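Local structure of copper-containing nitrite reductase (Hyphomicrobium denitrificans 1NES1, 6TFO) at residues 104-116 / 125-137. The protein probably reduces nitrite to nitric oxide with electrons from a cytochrome c, using copper centres carried on tethered cupredoxin domains. Numbering follows the deposited sequence.
Sequences SFIASKVGQFDYY and AGMQGVLQVVPGN
Gly111, Phe113 and Tyr115 pair with Val133, Leu131 and Gly129 through six backbone hydrogen bonds, which join strands 111-116 and 128-134 into an antiparallel hairpin. The shortest runs 2.7 Å from Leu131 N to Phe113 O, and the most bent is Tyr115 N to Gly129 O, with 138° at the hydrogen.

On the inner face, the Tyr115 ring folds back over Gly129, whose CA lies 3.7 Å from the ring centroid in a CH-pi contact. With chi1 at 70°, CG sits over the backbone, flanked by N and C, and the ring is turned across the partner strand; a hydrogen bond from OH to Pro58 O holds its far end. Further along this face, Leu131 CD2 reaches Phe105 CZ at 3.7 Å, bridging to strand 100-106 of the other sheet. Val133 spreads its two methyls: CG1 meets Ala107 CB at 3.9 Å, while CG2 packs obliquely against the Phe113 ring, 3.8 Å from CE2. Tyr87 presses edge-to-face on that same ring.

The other face is mostly polar, though Val130 shares it. Gln112 CG and Gln132 CG touch at 3.7 Å, with the amide planes 66° apart. Gln112 OE1 comes within 3.0 Å of Gln132 NE2, but at an angle too poor for a hydrogen bond. Asp114 and Gln128 are gathered by Arg123, which forms a salt bridge with Asp114 OD2 and donates from NE to Gln128 OE1.

The connection between the strands carries Cys117, His122 and Met127, which with His80 bind copper, as in the type 1 site of a cupredoxin domain.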
loop_
_atom_site.group_PDB
_atom_site.type_symbol
_atom_site.label_atom_id
_atom_site.label_comp_id
_atom_site.label_asym_id
_atom_site.label_seq_id
_atom_site.Cartn_x
_atom_site.Cartn_y
_atom_site.Cartn_z
ATOM N N SER C 104 27.959 -19.320 12.235
ATOM C CA SER C 104 29.263 -18.652 12.449
ATOM C C SER C 104 30.401 -19.645 12.240
ATOM O O SER C 104 30.159 -20.856 12.143
ATOM C CB SER C 104 29.320 -18.039 13.801
ATOM O OG SER C 104 29.072 -19.045 14.763
ATOM N N PHE C 105 31.607 -19.107 12.178
ATOM C CA PHE C 105 32.842 -19.869 11.914
ATOM C C PHE C 105 33.996 -18.898 12.133
ATOM O O PHE C 105 33.732 -17.666 12.187
ATOM C CB PHE C 105 32.815 -20.449 10.495
ATOM C CG PHE C 105 32.766 -19.413 9.394
ATOM C CD1 PHE C 105 31.554 -18.925 8.930
ATOM C CD2 PHE C 105 33.934 -18.934 8.815
ATOM C CE1 PHE C 105 31.516 -17.962 7.933
ATOM C CE2 PHE C 105 33.900 -17.970 7.817
ATOM C CZ PHE C 105 32.690 -17.482 7.379
ATOM N N ILE C 106 35.205 -19.442 12.253
ATOM C CA ILE C 106 36.456 -18.651 12.377
ATOM C C ILE C 106 37.076 -18.552 10.992
ATOM O O ILE C 106 37.335 -19.608 10.410
ATOM C CB ILE C 106 37.415 -19.295 13.399
ATOM C CG1 ILE C 106 36.729 -19.526 14.752
ATOM C CG2 ILE C 106 38.669 -18.444 13.532
ATOM C CD1 ILE C 106 37.675 -19.798 15.891
ATOM N N ALA C 107 37.320 -17.331 10.517
ATOM C CA ALA C 107 37.959 -17.064 9.210
ATOM C C ALA C 107 39.460 -17.374 9.315
ATOM O O ALA C 107 40.272 -16.433 9.293
ATOM C CB ALA C 107 37.681 -15.638 8.788
ATOM N N SER C 108 39.798 -18.658 9.430
ATOM C CA SER C 108 41.155 -19.178 9.720
ATOM C C SER C 108 42.038 -19.210 8.470
ATOM O O SER C 108 43.268 -19.165 8.636
ATOM C CB SER C 108 41.073 -20.525 10.363
ATOM O OG SER C 108 40.127 -21.345 9.711
ATOM N N LYS C 109 41.449 -19.290 7.271
ATOM C CA LYS C 109 42.194 -19.392 5.981
ATOM C C LYS C 109 41.989 -18.116 5.152
ATOM O O LYS C 109 40.816 -17.782 4.862
ATOM C CB LYS C 109 41.767 -20.644 5.206
ATOM C CG LYS C 109 42.834 -21.732 5.147
ATOM C CD LYS C 109 43.979 -21.415 4.182
ATOM C CE LYS C 109 43.630 -21.651 2.728
ATOM N NZ LYS C 109 43.377 -23.087 2.470
ATOM N N VAL C 110 43.089 -17.443 4.787
ATOM C CA VAL C 110 43.122 -16.276 3.855
ATOM C C VAL C 110 42.703 -16.760 2.465
ATOM O O VAL C 110 42.968 -17.943 2.144
ATOM C CB VAL C 110 44.514 -15.604 3.807
ATOM C CG1 VAL C 110 44.746 -14.808 2.531
ATOM C CG2 VAL C 110 44.751 -14.692 4.991
ATOM N N GLY C 111 42.075 -15.882 1.684
ATOM C CA GLY C 111 41.702 -16.155 0.282
ATOM C C GLY C 111 40.272 -15.755 -0.020
ATOM O O GLY C 111 39.680 -14.948 0.750
ATOM N N GLN C 112 39.736 -16.273 -1.126
ATOM C CA GLN C 112 38.355 -15.971 -1.582
ATOM C C GLN C 112 37.563 -17.272 -1.627
ATOM O O GLN C 112 38.082 -18.249 -2.138
ATOM C CB GLN C 112 38.362 -15.270 -2.937
ATOM C CG GLN C 112 39.305 -14.080 -2.989
ATOM C CD GLN C 112 38.750 -12.948 -3.814
ATOM O OE1 GLN C 112 39.220 -11.825 -3.720
ATOM N NE2 GLN C 112 37.725 -13.228 -4.600
ATOM N N PHE C 113 36.351 -17.256 -1.087
ATOM C CA PHE C 113 35.506 -18.453 -0.864
ATOM C C PHE C 113 34.078 -18.096 -1.250
ATOM O O PHE C 113 33.615 -17.040 -0.812
ATOM C CB PHE C 113 35.595 -18.918 0.597
ATOM C CG PHE C 113 37.008 -19.093 1.096
ATOM C CD1 PHE C 113 37.700 -20.281 0.894
ATOM C CD2 PHE C 113 37.660 -18.056 1.739
ATOM C CE1 PHE C 113 39.005 -20.428 1.346
ATOM C CE2 PHE C 113 38.964 -18.208 2.196
ATOM C CZ PHE C 113 39.644 -19.382 1.984
ATOM N N ASP C 114 33.435 -18.931 -2.068
ATOM C CA ASP C 114 32.033 -18.729 -2.497
ATOM C C ASP C 114 31.122 -19.036 -1.321
ATOM O O ASP C 114 31.278 -20.109 -0.718
ATOM C CB ASP C 114 31.670 -19.591 -3.705
ATOM C CG ASP C 114 32.182 -19.035 -5.026
ATOM O OD1 ASP C 114 32.783 -17.938 -5.021
ATOM O OD2 ASP C 114 31.984 -19.714 -6.047
ATOM N N TYR C 115 30.236 -18.100 -1.007
ATOM C CA TYR C 115 28.966 -18.397 -0.312
ATOM C C TYR C 115 27.894 -18.542 -1.385
ATOM O O TYR C 115 27.842 -17.692 -2.298
ATOM C CB TYR C 115 28.661 -17.336 0.741
ATOM C CG TYR C 115 28.272 -15.957 0.271
ATOM C CD1 TYR C 115 26.938 -15.628 0.070
ATOM C CD2 TYR C 115 29.214 -14.952 0.173
ATOM C CE1 TYR C 115 26.557 -14.349 -0.293
ATOM C CE2 TYR C 115 28.853 -13.669 -0.199
ATOM C CZ TYR C 115 27.521 -13.369 -0.437
ATOM O OH TYR C 115 27.146 -12.104 -0.785
ATOM N N TYR C 116 27.075 -19.586 -1.282
ATOM C CA TYR C 116 26.072 -19.931 -2.312
ATOM C C TYR C 116 24.898 -20.682 -1.686
ATOM O O TYR C 116 25.017 -21.218 -0.577
ATOM C CB TYR C 116 26.746 -20.758 -3.405
ATOM C CG TYR C 116 27.142 -22.133 -2.957
ATOM C CD1 TYR C 116 26.250 -23.186 -3.048
ATOM C CD2 TYR C 116 28.395 -22.377 -2.413
ATOM C CE1 TYR C 116 26.594 -24.457 -2.620
ATOM C CE2 TYR C 116 28.757 -23.648 -1.990
ATOM C CZ TYR C 116 27.849 -24.691 -2.081
ATOM O OH TYR C 116 28.186 -25.942 -1.663
ATOM N N ALA C 125 20.992 -19.829 -10.809
ATOM C CA ALA C 125 20.029 -18.709 -10.962
ATOM C C ALA C 125 20.607 -17.375 -10.462
ATOM O O ALA C 125 19.981 -16.341 -10.719
ATOM C CB ALA C 125 18.753 -19.051 -10.249
ATOM N N GLY C 126 21.732 -17.395 -9.738
ATOM C CA GLY C 126 22.476 -16.192 -9.293
ATOM C C GLY C 126 22.822 -16.155 -7.807
ATOM O O GLY C 126 23.500 -15.179 -7.403
ATOM N N MET C 127 22.384 -17.129 -6.997
ATOM C CA MET C 127 22.587 -17.063 -5.515
ATOM C C MET C 127 24.026 -17.474 -5.175
ATOM O O MET C 127 24.273 -18.659 -4.860
ATOM C CB MET C 127 21.574 -17.936 -4.771
ATOM C CG MET C 127 20.164 -17.440 -4.948
ATOM S SD MET C 127 19.049 -18.037 -3.691
ATOM C CE MET C 127 19.363 -16.891 -2.355
ATOM N N GLN C 128 24.951 -16.524 -5.255
ATOM C CA GLN C 128 26.404 -16.775 -5.047
ATOM C C GLN C 128 27.157 -15.448 -4.906
ATOM O O GLN C 128 26.934 -14.553 -5.736
ATOM C CB GLN C 128 26.990 -17.603 -6.180
ATOM C CG GLN C 128 28.496 -17.514 -6.247
ATOM C CD GLN C 128 29.091 -18.395 -7.310
ATOM O OE1 GLN C 128 28.764 -19.575 -7.426
ATOM N NE2 GLN C 128 30.020 -17.829 -8.063
ATOM N N GLY C 129 27.982 -15.335 -3.852
ATOM C CA GLY C 129 28.899 -14.205 -3.616
ATOM C C GLY C 129 30.226 -14.712 -3.094
ATOM O O GLY C 129 30.366 -15.960 -2.909
ATOM N N VAL C 130 31.171 -13.808 -2.846
ATOM C CA VAL C 130 32.506 -14.214 -2.321
ATOM C C VAL C 130 32.665 -13.668 -0.895
ATOM O O VAL C 130 32.271 -12.495 -0.610
ATOM C CB VAL C 130 33.660 -13.846 -3.278
ATOM C CG1 VAL C 130 33.165 -13.612 -4.705
ATOM C CG2 VAL C 130 34.484 -12.667 -2.802
ATOM N N LEU C 131 33.145 -14.548 -0.018
ATOM C CA LEU C 131 33.792 -14.214 1.271
ATOM C C LEU C 131 35.262 -13.930 0.981
ATOM O O LEU C 131 35.926 -14.827 0.455
ATOM C CB LEU C 131 33.639 -15.413 2.207
ATOM C CG LEU C 131 34.301 -15.271 3.573
ATOM C CD1 LEU C 131 33.526 -14.295 4.457
ATOM C CD2 LEU C 131 34.416 -16.632 4.256
ATOM N N GLN C 132 35.753 -12.729 1.278
ATOM C CA GLN C 132 37.207 -12.437 1.159
ATOM C C GLN C 132 37.820 -12.346 2.552
ATOM O O GLN C 132 37.457 -11.404 3.294
ATOM C CB GLN C 132 37.519 -11.169 0.372
ATOM C CG GLN C 132 38.749 -11.392 -0.493
ATOM C CD GLN C 132 39.427 -10.134 -0.956
ATOM O OE1 GLN C 132 38.901 -9.026 -0.825
ATOM N NE2 GLN C 132 40.616 -10.327 -1.506
ATOM N N VAL C 133 38.711 -13.295 2.855
ATOM C CA VAL C 133 39.524 -13.359 4.103
ATOM C C VAL C 133 40.921 -12.805 3.794
ATOM O O VAL C 133 41.675 -13.450 3.040
ATOM C CB VAL C 133 39.580 -14.795 4.644
ATOM C CG1 VAL C 133 40.255 -14.845 5.998
ATOM C CG2 VAL C 133 38.196 -15.430 4.707
ATOM N N VAL C 134 41.229 -11.644 4.372
ATOM C CA VAL C 134 42.423 -10.801 4.090
ATOM C C VAL C 134 43.395 -10.952 5.250
ATOM O O VAL C 134 42.980 -11.040 6.406
ATOM C CB VAL C 134 41.979 -9.342 3.902
ATOM C CG1 VAL C 134 43.022 -8.336 4.355
ATOM C CG2 VAL C 134 41.556 -9.091 2.463
ATOM N N PRO C 135 44.723 -10.992 4.998
ATOM C CA PRO C 135 45.691 -11.106 6.085
ATOM C C PRO C 135 45.713 -9.804 6.900
ATOM O O PRO C 135 45.268 -8.772 6.403
ATOM C CB PRO C 135 47.016 -11.383 5.361
ATOM C CG PRO C 135 46.837 -10.720 4.015
ATOM C CD PRO C 135 45.371 -10.939 3.678
ATOM N N GLY C 136 46.195 -9.897 8.139
ATOM C CA GLY C 136 46.422 -8.734 9.009
ATOM C C GLY C 136 45.162 -8.284 9.720
ATOM O O GLY C 136 44.072 -8.759 9.369
ATOM N N ASN C 137 45.327 -7.375 10.678
ATOM C CA ASN C 137 44.271 -6.909 11.608
ATOM C C ASN C 137 43.445 -5.828 10.922
ATOM O O ASN C 137 44.024 -5.010 10.218
ATOM C CB ASN C 137 44.854 -6.362 12.911
ATOM C CG ASN C 137 45.448 -7.432 13.803
ATOM O OD1 ASN C 137 45.402 -8.629 13.509
ATOM N ND2 ASN C 137 46.010 -7.003 14.919
#